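Local coordinates for putative exported protein (Burkholderia pseudomallei, PDB 4JGB) that is of unknown function but has an NAD(P)-binding Rossmann-type fold and may be an oxidoreductase acting on CH-NH groups with NAD(P) as acceptor, at residues K7-G12 and A64-V69; Q118-E123 and V132-R137; D150-S155 and Q207-A212; A158-G163 and I186-Y191. All blocks are in the same frame, centred on the assembly; numbering follows the deposited sequence.

In the fold
From the N terminus, contact 1 brings the strand at 68-71 back beside the first strand, 7-11, closing a loop of 51 residues. Contact 2 follows and is local: eight residues lie between the turn at 118-123 and helix 130-143, on the opposite side of the chain's centre from contact 1. Contact 3 then pairs strand 150-155 with the last strand, 207-212, extending the sheet that contact 1 also belongs to; their centres are about 17 Å apart. Contact 4 (158-163 with 186-191) falls wholly within the loop of contact 3 and touches it through Tyr-191 and Ile-186. Contact 2 touches contact 3 as well, where helix 130-143 meets Phe-153.

Contact 1 (K7-G12 and A64-V69); sequences KIALFG and AGQDVV
Asp-67 turns its carboxylate back onto Lys-7: chi1 (-59°) sets CG beside the backbone N, and the carboxylate beyond it brings OD2 to the start of strand 7-11. There it takes the backbone N-H of Lys-7 at 2.8 Å from N to OD2, a nearly straight bond (172°) that uses the anti side of the carboxylate. This opens a parallel strand pair of the Rossmann-type fold, where strand 7-11 runs beside strand 68-71 and leads into Gly-12, first glycine of a GxxGxxG sequence typical of dinucleotide-binding turns. The carbonyl of the same residue is held too: Lys-7 O accepts from Asp-67 N at 2.8 Å and from Val-68 N at 3.2 Å. Regular pairing takes over with Ala-9 N giving its hydrogen to Val-68 O. The lysine chain itself heads outward, and its CD passes 3.2 Å from Gly-65 O.

Side chains settle on two faces of the sheet. On one, Ile-8 and Val-68 lie side by side pointing the same way, Ile-8 CG1 4.0 Å from Val-68 CB, with Ala-25 of helix 16-27 next to Ile-8. On the other, Ala-9 CB rests 3.8 Å from Gln-66 CG, and Leu-63 of helix 56-63 packs on both Ala-9 and Val-69. The Phe-11 ring reaches back to the second strand, CE2 of Phe-11 4.2 Å from Val-69 CG2, with the methyl at the ring's edge, near its plane.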
loop_
_atom_site.group_PDB
_atom_site.type_symbol
_atom_site.label_atom_id
_atom_site.label_comp_id
_atom_site.label_asym_id
_atom_site.label_seq_id
_atom_site.Cartn_x
_atom_site.Cartn_y
_atom_site.Cartn_z
ATOM N N LYS A 7 -14.309 -1.295 8.792
ATOM C CA LYS A 7 -14.772 -1.721 7.478
ATOM C C LYS A 7 -13.731 -1.283 6.470
ATOM O O LYS A 7 -13.707 -0.097 6.056
ATOM C CB LYS A 7 -16.088 -1.062 7.109
ATOM C CG LYS A 7 -17.302 -1.513 7.909
ATOM C CD LYS A 7 -18.478 -0.726 7.363
ATOM C CE LYS A 7 -19.784 -1.453 7.478
ATOM N NZ LYS A 7 -20.361 -1.075 8.794
ATOM N N ILE A 8 -12.892 -2.236 6.065
ATOM C CA ILE A 8 -11.828 -1.978 5.072
ATOM C C ILE A 8 -12.145 -2.501 3.658
ATOM O O ILE A 8 -12.449 -3.696 3.469
ATOM C CB ILE A 8 -10.497 -2.604 5.546
ATOM C CG1 ILE A 8 -10.059 -1.992 6.895
ATOM C CG2 ILE A 8 -9.451 -2.490 4.457
ATOM C CD1 ILE A 8 -9.335 -2.984 7.795
ATOM N N ALA A 9 -12.091 -1.605 2.669
ATOM C CA ALA A 9 -12.248 -1.988 1.263
ATOM C C ALA A 9 -10.857 -2.057 0.663
ATOM O O ALA A 9 -10.022 -1.195 0.907
ATOM C CB ALA A 9 -13.102 -0.982 0.502
ATOM N N LEU A 10 -10.608 -3.090 -0.128
ATOM C CA LEU A 10 -9.235 -3.406 -0.523
ATOM C C LEU A 10 -9.220 -3.775 -1.997
ATOM O O LEU A 10 -9.942 -4.704 -2.381
ATOM C CB LEU A 10 -8.732 -4.583 0.351
ATOM C CG LEU A 10 -7.313 -5.083 -0.001
ATOM C CD1 LEU A 10 -6.299 -4.006 0.366
ATOM C CD2 LEU A 10 -6.972 -6.412 0.676
ATOM N N PHE A 11 -8.468 -3.021 -2.819
ATOM C CA PHE A 11 -8.158 -3.385 -4.210
ATOM C C PHE A 11 -6.886 -4.253 -4.252
ATOM O O PHE A 11 -6.011 -4.099 -3.414
ATOM C CB PHE A 11 -7.969 -2.124 -5.089
ATOM C CG PHE A 11 -9.248 -1.368 -5.349
ATOM C CD1 PHE A 11 -10.048 -1.664 -6.465
ATOM C CD2 PHE A 11 -9.677 -0.382 -4.462
ATOM C CE1 PHE A 11 -11.254 -0.983 -6.684
ATOM C CE2 PHE A 11 -10.870 0.321 -4.679
ATOM C CZ PHE A 11 -11.664 0.015 -5.792
ATOM N N GLY A 12 -6.806 -5.170 -5.212
ATOM C CA GLY A 12 -5.628 -6.019 -5.357
ATOM C C GLY A 12 -5.568 -7.178 -4.380
ATOM O O GLY A 12 -4.490 -7.744 -4.163
ATOM N N ALA A 64 -18.873 3.573 -0.204
ATOM C CA ALA A 64 -19.883 4.179 0.659
ATOM C C ALA A 64 -20.018 3.365 1.945
ATOM O O ALA A 64 -20.160 2.140 1.914
ATOM C CB ALA A 64 -21.216 4.325 -0.075
ATOM N N GLY A 65 -19.877 4.039 3.080
ATOM C CA GLY A 65 -19.916 3.357 4.364
ATOM C C GLY A 65 -18.643 2.682 4.830
ATOM O O GLY A 65 -18.617 2.143 5.928
ATOM N N GLN A 66 -17.593 2.689 4.020
ATOM C CA GLN A 66 -16.315 2.077 4.440
ATOM C C GLN A 66 -15.518 3.024 5.347
ATOM O O GLN A 66 -15.581 4.261 5.187
ATOM C CB GLN A 66 -15.460 1.677 3.226
ATOM C CG GLN A 66 -16.093 0.680 2.251
ATOM C CD GLN A 66 -16.295 -0.712 2.851
ATOM O OE1 GLN A 66 -15.593 -1.116 3.776
ATOM N NE2 GLN A 66 -17.279 -1.446 2.329
ATOM N N ASP A 67 -14.777 2.454 6.297
ATOM C CA ASP A 67 -13.883 3.282 7.145
ATOM C C ASP A 67 -12.571 3.586 6.452
ATOM O O ASP A 67 -11.993 4.664 6.640
ATOM C CB ASP A 67 -13.592 2.611 8.491
ATOM C CG ASP A 67 -14.829 2.355 9.276
ATOM O OD1 ASP A 67 -15.579 3.318 9.471
ATOM O OD2 ASP A 67 -15.048 1.197 9.690
ATOM N N VAL A 68 -12.088 2.634 5.650
ATOM C CA VAL A 68 -10.731 2.705 5.110
ATOM C C VAL A 68 -10.752 2.182 3.674
ATOM O O VAL A 68 -11.370 1.160 3.380
ATOM C CB VAL A 68 -9.765 1.856 5.977
ATOM C CG1 VAL A 68 -8.339 1.740 5.388
ATOM C CG2 VAL A 68 -9.756 2.377 7.415
ATOM N N VAL A 69 -10.061 2.858 2.773
ATOM C CA VAL A 69 -9.823 2.220 1.477
ATOM C C VAL A 69 -8.318 1.942 1.304
ATOM O O VAL A 69 -7.469 2.816 1.562
ATOM C CB VAL A 69 -10.459 3.023 0.327
ATOM C CG1 VAL A 69 -9.755 4.360 0.172
ATOM C CG2 VAL A 69 -10.370 2.253 -0.972
#

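Contact 2 (Q118-E123 and V132-R137); sequences QLVDTE and VALAHR
Arg-137 presents the edge of its guanidinium to Gln-118 and Asp-121. NE and NH2 both give a hydrogen to one oxygen, a side-on grip in which Gln-118 OE1 lies 2.9 Å from NE and 3.1 Å from NH2 of Arg-137. OE1 sits in the guanidinium plane, but the two nitrogens rise above the amide plane on the same face, the two planes being 44° apart. NH2 also makes a salt bridge, 2.6 Å from Asp-121 OD2, which it meets from above the carboxylate plane. A water completes the ring by donating to Asp-121 OD1 and accepting from Arg-137 NH1, so each nitrogen of the guanidinium has a partner. A bend at chi3 (-69°) sets NE toward the amide.

Next to these polar groups, Val-120 crosses the arginine at about a right angle, its CG1 3.3 Å from Arg-137 NH2. The other branch, Val-120 CG2, packs on Ala-133 CB at 3.7 Å, one helical turn before the arginine, and more loosely on Leu-134 CD2.

Asp-121 closes the 3-10 segment 119-121, its N bonding to Gln-118 O, which keeps the two acceptor residues close; just beyond, Leu-119 O takes both the N-H and the hydroxyl of Thr-122. Phe-125 packs against Leu-119 and Val-120 from the following loop. A short 3-10 turn after the hairpin strands 112-114 and 117-118 is thereby tied to the face of helix 130-143 that carries Ala-133 and Arg-137, one of the helices packed on the sheet of this Rossmann-type fold.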
loop_
_atom_site.group_PDB
_atom_site.type_symbol
_atom_site.label_atom_id
_atom_site.label_comp_id
_atom_site.label_asym_id
_atom_site.label_seq_id
_atom_site.Cartn_x
_atom_site.Cartn_y
_atom_site.Cartn_z
ATOM N N GLN A 118 16.815 9.039 -2.991
ATOM C CA GLN A 118 16.050 7.811 -3.008
ATOM C C GLN A 118 16.847 6.590 -3.530
ATOM O O GLN A 118 17.780 6.730 -4.321
ATOM C CB GLN A 118 14.805 7.997 -3.848
ATOM C CG GLN A 118 13.759 8.918 -3.193
ATOM C CD GLN A 118 12.478 9.041 -4.012
ATOM O OE1 GLN A 118 12.403 8.562 -5.160
ATOM N NE2 GLN A 118 11.442 9.669 -3.415
ATOM N N LEU A 119 16.437 5.401 -3.082
ATOM C CA LEU A 119 17.071 4.160 -3.481
ATOM C C LEU A 119 17.208 3.988 -5.017
ATOM O O LEU A 119 18.249 3.538 -5.511
ATOM C CB LEU A 119 16.319 2.961 -2.877
ATOM C CG LEU A 119 16.941 1.570 -3.100
ATOM C CD1 LEU A 119 18.350 1.439 -2.552
ATOM C CD2 LEU A 119 16.010 0.505 -2.518
ATOM N N VAL A 120 16.156 4.343 -5.759
ATOM C CA VAL A 120 16.161 4.146 -7.225
ATOM C C VAL A 120 17.364 4.851 -7.856
ATOM O O VAL A 120 17.893 4.398 -8.880
ATOM C CB VAL A 120 14.861 4.658 -7.880
ATOM C CG1 VAL A 120 14.671 6.156 -7.616
ATOM C CG2 VAL A 120 14.856 4.367 -9.393
ATOM N N ASP A 121 17.830 5.931 -7.220
ATOM C CA ASP A 121 18.934 6.694 -7.812
ATOM C C ASP A 121 20.318 6.250 -7.346
ATOM O O ASP A 121 21.298 6.889 -7.727
ATOM C CB ASP A 121 18.752 8.200 -7.611
ATOM C CG ASP A 121 17.563 8.725 -8.363
ATOM O OD1 ASP A 121 17.355 8.247 -9.512
ATOM O OD2 ASP A 121 16.806 9.553 -7.801
ATOM N N THR A 122 20.386 5.184 -6.535
ATOM C CA THR A 122 21.667 4.703 -5.970
ATOM C C THR A 122 22.463 3.866 -6.973
ATOM O O THR A 122 21.912 3.365 -7.953
ATOM C CB THR A 122 21.524 3.942 -4.608
ATOM O OG1 THR A 122 20.666 2.784 -4.725
ATOM C CG2 THR A 122 21.022 4.880 -3.535
ATOM N N GLU A 123 23.761 3.744 -6.741
ATOM C CA GLU A 123 24.588 2.906 -7.585
ATOM C C GLU A 123 24.264 1.426 -7.379
ATOM O O GLU A 123 24.172 0.942 -6.272
ATOM C CB GLU A 123 26.088 3.221 -7.407
ATOM C CG GLU A 123 26.513 4.522 -8.077
ATOM C CD GLU A 123 26.358 4.475 -9.588
ATOM O OE1 GLU A 123 27.270 3.962 -10.249
ATOM O OE2 GLU A 123 25.335 4.966 -10.128
ATOM N N VAL A 132 8.976 1.266 -12.665
ATOM C CA VAL A 132 7.990 1.254 -11.569
ATOM C C VAL A 132 8.433 2.097 -10.370
ATOM O O VAL A 132 7.602 2.707 -9.729
ATOM C CB VAL A 132 7.546 -0.154 -11.080
ATOM C CG1 VAL A 132 7.038 -1.016 -12.232
ATOM C CG2 VAL A 132 8.644 -0.858 -10.281
ATOM N N ALA A 133 9.728 2.154 -10.075
ATOM C CA ALA A 133 10.152 2.962 -8.928
ATOM C C ALA A 133 9.855 4.446 -9.166
ATOM O O ALA A 133 9.400 5.137 -8.256
ATOM C CB ALA A 133 11.639 2.740 -8.616
ATOM N N LEU A 134 10.110 4.898 -10.404
ATOM C CA LEU A 134 9.810 6.260 -10.840
ATOM C C LEU A 134 8.311 6.556 -10.773
ATOM O O LEU A 134 7.932 7.625 -10.342
ATOM C CB LEU A 134 10.290 6.526 -12.295
ATOM C CG LEU A 134 11.785 6.405 -12.577
ATOM C CD1 LEU A 134 12.125 6.646 -14.053
ATOM C CD2 LEU A 134 12.557 7.331 -11.664
ATOM N N ALA A 135 7.489 5.645 -11.280
ATOM C CA ALA A 135 6.023 5.762 -11.160
ATOM C C ALA A 135 5.591 5.872 -9.679
ATOM O O ALA A 135 4.745 6.717 -9.342
ATOM C CB ALA A 135 5.346 4.577 -11.823
ATOM N N HIS A 136 6.180 5.059 -8.784
ATOM C CA HIS A 136 5.853 5.232 -7.357
ATOM C C HIS A 136 6.248 6.615 -6.853
ATOM O O HIS A 136 5.483 7.234 -6.100
ATOM C CB HIS A 136 6.479 4.149 -6.466
ATOM C CG HIS A 136 5.831 2.825 -6.629
ATOM N ND1 HIS A 136 4.508 2.608 -6.300
ATOM C CD2 HIS A 136 6.293 1.662 -7.130
ATOM C CE1 HIS A 136 4.193 1.353 -6.567
ATOM N NE2 HIS A 136 5.264 0.757 -7.066
ATOM N N ARG A 137 7.422 7.091 -7.281
ATOM C CA ARG A 137 7.882 8.420 -6.902
ATOM C C ARG A 137 6.867 9.494 -7.233
ATOM O O ARG A 137 6.611 10.354 -6.401
ATOM C CB ARG A 137 9.207 8.780 -7.563
ATOM C CG ARG A 137 9.527 10.277 -7.480
ATOM C CD ARG A 137 10.783 10.625 -8.275
ATOM N NE ARG A 137 11.981 10.072 -7.635
ATOM C CZ ARG A 137 13.179 10.007 -8.213
ATOM N NH1 ARG A 137 13.351 10.453 -9.453
ATOM N NH2 ARG A 137 14.200 9.468 -7.554
HETATM O O HOH W 1 15.698 9.894 -10.862
#

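Contact 3 (D150-S155 and Q207-A212); sequences DWTFFS and QAATAA
Strands 150-155 and 207-212 run parallel with a 32° twist, joined by bonds from Phe-153 N to Gln-207 O (3.2 Å), Ala-209 N to Phe-153 O (2.9 Å) and Ser-155 N to Ala-209 O (2.8 Å). Beyond Ser-155 the ladder parts: Ser-155 O accepts from the hydroxyl of Thr-210, with OG1 2.8 Å away and above the carbonyl plane. A water fills the next rung, donating to Ser-155 O and accepting from Ala-211 N.

In Phe-154, chi1 (-153°) sets CG anti to the backbone N, and the ring beyond it lies toward the second strand. Ala-209 CB meets one face of that ring as a CH-pi contact, 4.0 Å from the centroid and offset toward the rim, while CE1 of Phe-154 comes 4.2 Å from Ala-211 CB. Thr-152 CG2 touches the same Ala-209 methyl at 3.9 Å. On the opposite face of the sheet Ala-208 CB lies at the edge of the Phe-153 ring, near its plane, against CD2. The Trp-151 ring has Gln-207 N over one face; its indole NE1 bonds to Val-146 O.

Helix 130-143 packs on the side of Trp-151 and Phe-153 through Tyr-140 and Leu-143. Helix 188-201 packs on the other, with Ala-194 touching both Phe-154 and Ala-211, and strand 101-105 bonds the other edge of 150-155, which places this pair inside the central sheet of the fold.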
loop_
_atom_site.group_PDB
_atom_site.type_symbol
_atom_site.label_atom_id
_atom_site.label_comp_id
_atom_site.label_asym_id
_atom_site.label_seq_id
_atom_site.Cartn_x
_atom_site.Cartn_y
_atom_site.Cartn_z
ATOM N N ASP A 150 -6.430 11.372 5.250
ATOM C CA ASP A 150 -5.406 10.625 6.028
ATOM C C ASP A 150 -4.814 9.473 5.225
ATOM O O ASP A 150 -5.151 8.307 5.415
ATOM C CB ASP A 150 -5.976 10.075 7.330
ATOM C CG ASP A 150 -6.467 11.166 8.256
ATOM O OD1 ASP A 150 -6.003 12.327 8.129
ATOM O OD2 ASP A 150 -7.333 10.857 9.101
ATOM N N TRP A 151 -3.919 9.821 4.316
ATOM C CA TRP A 151 -3.315 8.841 3.470
ATOM C C TRP A 151 -1.979 8.407 4.038
ATOM O O TRP A 151 -1.349 9.134 4.820
ATOM C CB TRP A 151 -3.223 9.359 2.012
ATOM C CG TRP A 151 -2.380 10.607 1.852
ATOM C CD1 TRP A 151 -2.824 11.916 1.748
ATOM C CD2 TRP A 151 -0.950 10.664 1.763
ATOM N NE1 TRP A 151 -1.757 12.769 1.588
ATOM C CE2 TRP A 151 -0.594 12.033 1.599
ATOM C CE3 TRP A 151 0.063 9.698 1.805
ATOM C CZ2 TRP A 151 0.749 12.461 1.497
ATOM C CZ3 TRP A 151 1.416 10.125 1.687
ATOM C CH2 TRP A 151 1.734 11.493 1.557
ATOM N N THR A 152 -1.571 7.199 3.654
ATOM C CA THR A 152 -0.263 6.648 3.988
ATOM C C THR A 152 0.276 5.934 2.752
ATOM O O THR A 152 -0.434 5.146 2.118
ATOM C CB THR A 152 -0.354 5.649 5.171
ATOM O OG1 THR A 152 -0.566 6.385 6.373
ATOM C CG2 THR A 152 0.973 4.861 5.341
ATOM N N PHE A 153 1.523 6.219 2.393
ATOM C CA PHE A 153 2.124 5.599 1.228
ATOM C C PHE A 153 3.099 4.588 1.813
ATOM O O PHE A 153 4.169 4.972 2.292
ATOM C CB PHE A 153 2.813 6.690 0.429
ATOM C CG PHE A 153 3.549 6.219 -0.799
ATOM C CD1 PHE A 153 2.873 5.993 -2.002
ATOM C CD2 PHE A 153 4.942 6.077 -0.774
ATOM C CE1 PHE A 153 3.583 5.603 -3.138
ATOM C CE2 PHE A 153 5.645 5.669 -1.908
ATOM C CZ PHE A 153 4.963 5.437 -3.092
ATOM N N PHE A 154 2.699 3.319 1.839
ATOM C CA PHE A 154 3.379 2.302 2.638
ATOM C C PHE A 154 4.260 1.413 1.761
ATOM O O PHE A 154 3.775 0.412 1.273
ATOM C CB PHE A 154 2.363 1.415 3.424
ATOM C CG PHE A 154 2.938 0.825 4.714
ATOM C CD1 PHE A 154 4.090 0.027 4.690
ATOM C CD2 PHE A 154 2.347 1.094 5.945
ATOM C CE1 PHE A 154 4.649 -0.457 5.852
ATOM C CE2 PHE A 154 2.884 0.588 7.118
ATOM C CZ PHE A 154 4.036 -0.196 7.078
ATOM N N SER A 155 5.540 1.769 1.563
ATOM C CA SER A 155 6.442 0.989 0.686
ATOM C C SER A 155 6.961 -0.282 1.326
ATOM O O SER A 155 7.351 -0.259 2.494
ATOM C CB SER A 155 7.666 1.813 0.228
ATOM O OG SER A 155 7.231 2.987 -0.449
ATOM N N GLN A 207 2.265 10.581 5.356
ATOM C CA GLN A 207 3.696 10.317 5.302
ATOM C C GLN A 207 3.902 9.036 4.527
ATOM O O GLN A 207 2.985 8.199 4.419
ATOM C CB GLN A 207 4.292 10.170 6.725
ATOM C CG GLN A 207 4.234 11.440 7.579
ATOM C CD GLN A 207 4.820 11.275 8.990
ATOM O OE1 GLN A 207 4.927 10.180 9.500
ATOM N NE2 GLN A 207 5.194 12.402 9.623
ATOM N N ALA A 208 5.100 8.897 3.969
ATOM C CA ALA A 208 5.593 7.588 3.530
ATOM C C ALA A 208 5.854 6.779 4.785
ATOM O O ALA A 208 6.081 7.347 5.881
ATOM C CB ALA A 208 6.882 7.747 2.716
ATOM N N ALA A 209 5.820 5.457 4.626
ATOM C CA ALA A 209 6.005 4.509 5.711
ATOM C C ALA A 209 6.623 3.285 5.093
ATOM O O ALA A 209 6.340 2.984 3.933
ATOM C CB ALA A 209 4.638 4.125 6.287
ATOM N N THR A 210 7.376 2.533 5.874
ATOM C CA THR A 210 7.990 1.290 5.396
ATOM C C THR A 210 8.302 0.380 6.589
ATOM O O THR A 210 8.362 0.857 7.736
ATOM C CB THR A 210 9.306 1.580 4.654
ATOM O OG1 THR A 210 9.645 0.474 3.828
ATOM C CG2 THR A 210 10.468 1.884 5.655
ATOM N N ALA A 211 8.507 -0.906 6.311
ATOM C CA ALA A 211 8.838 -1.913 7.329
ATOM C C ALA A 211 9.954 -2.811 6.788
ATOM O O ALA A 211 10.067 -3.031 5.571
ATOM C CB ALA A 211 7.616 -2.745 7.690
ATOM N N ALA A 212 10.813 -3.302 7.667
ATOM C CA ALA A 212 11.878 -4.225 7.245
ATOM C C ALA A 212 12.486 -4.770 8.490
ATOM O O ALA A 212 12.323 -4.140 9.518
ATOM C CB ALA A 212 12.943 -3.487 6.422
HETATM O O HOH W 2 7.885 -2.540 4.259
#

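Contact 4 (A158-G163 and I186-Y191); sequences ALIAPG and ISAEDY
Ile-160 points its extended side chain into the corner between Ile-186 and the first turn of the following helix. CG1 is anti to the backbone N (chi1 173°) and the chain stays straight beyond it, which carries CD1 to within 3.6 Å of Tyr-191 CB. The side chains of Ile-160 and Tyr-191 cross obliquely. Against Ile-186 the isoleucine lies side by side, both pointing the same way, with Ile-160 CD1 3.8 Å from Ile-186 CG2. Midway along, Ile-160 CG1 passes Ala-188 CB, so one side chain bridges the strand and the helix start.

The backbones meet more sparsely. Ile-186 N bonds to Leu-159 O at 2.9 Å. Ala-188 N reaches Ala-161 O from well above the carbonyl plane, where the second segment is already turning into its helix. Glu-189 doubles back at chi2 (68°), and its OE1 takes the N-H of Gly-163 at 2.9 Å on the syn side of the carboxylate, though 35° out of its plane. Its other oxygen, OE2, forms a salt bridge with Arg-20 of helix 16-27, and that arginine also packs on Pro-162 and Ala-188. Close by, Gly-163 CA lies 3.8 Å from Ser-187 CB.

Ser-187 is the N-cap of helix 188-201: OG accepts from Asp-190 N at 2.9 Å and is also bonded to Glu-164 O. Tyr-191 OH hydrogen-bonds to Phe-154 O in the main sheet. The result is a short, weakly bonded, parallel two-stranded sheet running straight into an N-capped helix, set beside the Rossmann-type core.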
loop_
_atom_site.group_PDB
_atom_site.type_symbol
_atom_site.label_atom_id
_atom_site.label_comp_id
_atom_site.label_asym_id
_atom_site.label_seq_id
_atom_site.Cartn_x
_atom_site.Cartn_y
_atom_site.Cartn_z
ATOM N N ALA A 158 12.993 -3.581 -0.028
ATOM C CA ALA A 158 13.571 -3.919 -1.345
ATOM C C ALA A 158 13.304 -5.360 -1.699
ATOM O O ALA A 158 13.284 -5.746 -2.865
ATOM C CB ALA A 158 15.072 -3.653 -1.370
ATOM N N LEU A 159 13.134 -6.184 -0.684
ATOM C CA LEU A 159 12.862 -7.561 -0.959
ATOM C C LEU A 159 11.666 -7.973 -0.118
ATOM O O LEU A 159 11.727 -7.952 1.116
ATOM C CB LEU A 159 14.102 -8.393 -0.618
ATOM C CG LEU A 159 14.061 -9.893 -0.805
ATOM C CD1 LEU A 159 15.442 -10.496 -0.569
ATOM C CD2 LEU A 159 13.051 -10.555 0.126
ATOM N N ILE A 160 10.603 -8.403 -0.785
ATOM C CA ILE A 160 9.406 -8.846 -0.072
ATOM C C ILE A 160 8.868 -10.107 -0.733
ATOM O O ILE A 160 8.596 -10.118 -1.927
ATOM C CB ILE A 160 8.329 -7.729 0.008
ATOM C CG1 ILE A 160 7.015 -8.256 0.611
ATOM C CG2 ILE A 160 8.015 -7.158 -1.386
ATOM C CD1 ILE A 160 6.054 -7.120 1.001
ATOM N N ALA A 161 8.708 -11.167 0.046
ATOM C CA ALA A 161 8.197 -12.431 -0.482
ATOM C C ALA A 161 7.540 -13.197 0.669
ATOM O O ALA A 161 7.805 -12.884 1.825
ATOM C CB ALA A 161 9.359 -13.251 -1.076
ATOM N N PRO A 162 6.683 -14.199 0.365
ATOM C CA PRO A 162 6.165 -15.056 1.439
ATOM C C PRO A 162 7.319 -15.575 2.289
ATOM O O PRO A 162 8.396 -15.903 1.758
ATOM C CB PRO A 162 5.474 -16.205 0.679
ATOM C CG PRO A 162 5.099 -15.625 -0.642
ATOM C CD PRO A 162 6.215 -14.657 -0.965
ATOM N N GLY A 163 7.115 -15.591 3.601
ATOM C CA GLY A 163 8.158 -15.990 4.536
ATOM C C GLY A 163 7.587 -16.239 5.922
ATOM O O GLY A 163 6.549 -16.853 6.049
ATOM N N ILE A 186 11.584 -7.917 4.020
ATOM C CA ILE A 186 10.399 -8.120 4.849
ATOM C C ILE A 186 9.625 -9.290 4.241
ATOM O O ILE A 186 9.503 -9.364 3.021
ATOM C CB ILE A 186 9.530 -6.826 4.966
ATOM C CG1 ILE A 186 8.536 -6.913 6.141
ATOM C CG2 ILE A 186 8.716 -6.567 3.690
ATOM C CD1 ILE A 186 9.149 -6.776 7.513
ATOM N N SER A 187 9.096 -10.187 5.080
ATOM C CA SER A 187 8.200 -11.233 4.585
ATOM C C SER A 187 6.867 -10.559 4.291
ATOM O O SER A 187 6.546 -9.509 4.855
ATOM C CB SER A 187 8.002 -12.369 5.605
ATOM O OG SER A 187 7.035 -11.997 6.590
ATOM N N ALA A 188 6.103 -11.156 3.380
ATOM C CA ALA A 188 4.857 -10.578 2.949
ATOM C C ALA A 188 3.843 -10.612 4.124
ATOM O O ALA A 188 3.028 -9.711 4.292
ATOM C CB ALA A 188 4.347 -11.317 1.696
ATOM N N GLU A 189 3.951 -11.640 4.953
ATOM C CA GLU A 189 3.104 -11.812 6.136
ATOM C C GLU A 189 3.420 -10.693 7.121
ATOM O O GLU A 189 2.495 -10.084 7.682
ATOM C CB GLU A 189 3.351 -13.194 6.827
ATOM C CG GLU A 189 2.942 -14.467 6.046
ATOM C CD GLU A 189 3.799 -14.715 4.806
ATOM O OE1 GLU A 189 4.908 -14.129 4.737
ATOM O OE2 GLU A 189 3.336 -15.475 3.893
ATOM N N ASP A 190 4.716 -10.464 7.383
ATOM C CA ASP A 190 5.101 -9.364 8.270
ATOM C C ASP A 190 4.734 -7.985 7.704
ATOM O O ASP A 190 4.267 -7.123 8.448
ATOM C CB ASP A 190 6.567 -9.438 8.700
ATOM C CG ASP A 190 6.779 -10.459 9.816
ATOM O OD1 ASP A 190 5.832 -10.678 10.609
ATOM O OD2 ASP A 190 7.874 -11.055 9.892
ATOM N N TYR A 191 4.960 -7.762 6.410
ATOM C CA TYR A 191 4.526 -6.501 5.788
ATOM C C TYR A 191 3.021 -6.273 6.006
ATOM O O TYR A 191 2.581 -5.155 6.356
ATOM C CB TYR A 191 4.877 -6.472 4.296
ATOM C CG TYR A 191 4.332 -5.253 3.580
ATOM C CD1 TYR A 191 5.096 -4.079 3.464
ATOM C CD2 TYR A 191 3.073 -5.297 2.946
ATOM C CE1 TYR A 191 4.592 -2.969 2.781
ATOM C CE2 TYR A 191 2.555 -4.185 2.283
ATOM C CZ TYR A 191 3.314 -3.036 2.203
ATOM O OH TYR A 191 2.807 -1.955 1.518
#